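Local coordinates for protein germination-specific N-acetylmuramoyl-L-alanine amidase, Autolysin (Clostridioides difficile, PDB 7RAG) that probably cleaves the amide bond between N-acetylmuramic acid and L-alanine in peptidoglycan as a zinc-dependent amidase, and forms a complex with the lipoprotein GerS, at residues 197-200 with 201-205. Numbering follows the deposited sequence.
With EDO (1,2-ethanediol), chain D.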
loop_
_atom_site.group_PDB
_atom_site.type_symbol
_atom_site.label_atom_id
_atom_site.label_comp_id
_atom_site.label_asym_id
_atom_site.label_seq_id
_atom_site.Cartn_x
_atom_site.Cartn_y
_atom_site.Cartn_z
ATOM N N ILE B 197 13.521 -4.068 20.710
ATOM C CA ILE B 197 13.803 -2.665 21.014
ATOM C C ILE B 197 14.563 -2.011 19.867
ATOM O O ILE B 197 14.267 -0.879 19.457
ATOM C CB ILE B 197 14.595 -2.552 22.327
ATOM C CG1 ILE B 197 13.692 -2.861 23.512
ATOM C CG2 ILE B 197 15.272 -1.162 22.428
ATOM C CD1 ILE B 197 14.438 -3.023 24.784
ATOM N N ALA B 198 15.578 -2.705 19.350
ATOM C CA ALA B 198 16.312 -2.150 18.224
ATOM C C ALA B 198 15.372 -1.896 17.054
ATOM O O ALA B 198 15.440 -0.845 16.416
ATOM C CB ALA B 198 17.454 -3.081 17.824
ATOM N N TRP B 199 14.472 -2.840 16.783
ATOM C CA TRP B 199 13.477 -2.661 15.736
ATOM C C TRP B 199 12.621 -1.420 15.981
ATOM O O TRP B 199 12.387 -0.622 15.059
ATOM C CB TRP B 199 12.595 -3.900 15.649
ATOM C CG TRP B 199 11.576 -3.750 14.618
ATOM C CD1 TRP B 199 10.255 -3.468 14.804
ATOM C CD2 TRP B 199 11.785 -3.805 13.206
ATOM N NE1 TRP B 199 9.629 -3.364 13.594
ATOM C CE2 TRP B 199 10.546 -3.567 12.595
ATOM C CE3 TRP B 199 12.902 -4.047 12.400
ATOM C CZ2 TRP B 199 10.390 -3.560 11.217
ATOM C CZ3 TRP B 199 12.747 -4.043 11.036
ATOM C CH2 TRP B 199 11.502 -3.801 10.455
ATOM N N ALA B 200 12.153 -1.229 17.215
ATOM C CA ALA B 200 11.341 -0.047 17.501
ATOM C C ALA B 200 12.130 1.240 17.237
ATOM O O ALA B 200 11.624 2.176 16.602
ATOM C CB ALA B 200 10.830 -0.090 18.938
ATOM N N ILE B 201 13.386 1.294 17.694
ATOM C CA ILE B 201 14.181 2.505 17.499
ATOM C C ILE B 201 14.428 2.745 16.016
ATOM O O ILE B 201 14.356 3.887 15.524
ATOM C CB ILE B 201 15.508 2.433 18.272
ATOM C CG1 ILE B 201 15.260 2.054 19.737
ATOM C CG2 ILE B 201 16.224 3.788 18.146
ATOM C CD1 ILE B 201 16.518 1.993 20.599
ATOM N N TYR B 202 14.739 1.678 15.284
ATOM C CA TYR B 202 15.010 1.785 13.859
ATOM C C TYR B 202 13.789 2.302 13.114
ATOM O O TYR B 202 13.901 3.194 12.259
ATOM C CB TYR B 202 15.453 0.417 13.340
ATOM C CG TYR B 202 15.356 0.195 11.853
ATOM C CD1 TYR B 202 16.228 0.830 10.965
ATOM C CD2 TYR B 202 14.414 -0.689 11.334
ATOM C CE1 TYR B 202 16.146 0.603 9.598
ATOM C CE2 TYR B 202 14.312 -0.916 9.975
ATOM C CZ TYR B 202 15.184 -0.271 9.114
ATOM O OH TYR B 202 15.077 -0.516 7.769
ATOM N N ILE B 203 12.606 1.786 13.456
ATOM C CA ILE B 203 11.392 2.273 12.812
ATOM C C ILE B 203 11.149 3.732 13.177
ATOM O O ILE B 203 10.749 4.532 12.329
ATOM C CB ILE B 203 10.196 1.369 13.162
ATOM C CG1 ILE B 203 10.343 0.023 12.444
ATOM C CG2 ILE B 203 8.890 2.002 12.745
ATOM C CD1 ILE B 203 10.594 0.170 10.954
ATOM N N GLY B 204 11.394 4.112 14.433
ATOM C CA GLY B 204 11.199 5.504 14.803
ATOM C C GLY B 204 12.075 6.440 13.992
ATOM O O GLY B 204 11.604 7.443 13.449
ATOM N N ILE B 205 13.360 6.095 13.880
ATOM C CA ILE B 205 14.291 6.832 13.030
ATOM C C ILE B 205 13.750 6.921 11.609
ATOM O O ILE B 205 13.740 7.989 10.996
ATOM C CB ILE B 205 15.681 6.159 13.057
ATOM C CG1 ILE B 205 16.326 6.253 14.439
ATOM C CG2 ILE B 205 16.625 6.763 12.018
ATOM C CD1 ILE B 205 17.618 5.474 14.526
HETATM C C1 EDO D . 16.805 -4.996 7.068
HETATM O O1 EDO D . 16.100 -4.598 5.872
HETATM C C2 EDO D . 16.346 -4.103 8.195
HETATM O O2 EDO D . 15.213 -3.371 7.677
#
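W199 leans toward the C-terminal end of helix 191-211, where its indole meets I203 one turn on and Y202 three residues on. With CG anti to the backbone N (chi1 179°), the ring system is carried over the next turn, and CG1 of I203 sits above one face, 3.9 Å from the centroid of the five-membered ring, in a CH-pi contact. The second torsion of I203 (chi2 -52°) carries CD1 along the same face, to 3.7 Å from W199 CZ2, at the rim of the six-membered ring. The Y202 ring meets the indole obliquely, the planes at 52°; Y202 CE2 lies 3.7 Å from W199 CZ3. The polar ends of both aromatics have partners beyond this turn of helix: W199 NE1 is hydrogen-bonded to D85 of the lipoprotein chain, while Y202 OH bonds S59, just after helix 41-58, and O2 of an ethanediol, probably from the crystallisation liquor, at 2.9 Å.

On the sheet-facing side, I197 and I201 run side by side, I197 CG2 touching I201 CD1 at 3.9 Å, and they pack on C176 and I174 of strand 171-178. A200 turns to L143 and V146 of helix 130-147. Beneath the side chains run regular i to i+4 bonds, such as I203 N to W199 O at 2.9 Å, which satisfy these buried carbonyls.

The helix thus divides its work: I197 and I201 pack against the central sheet, and the indole, with I203 on one face and Y202 beside it, faces the lipoprotein. Because the indole N-H is bonded to a carboxylate, it is probably polarised, and that bond, together with the I203 contact, would restrict rotation of the ring at the interface.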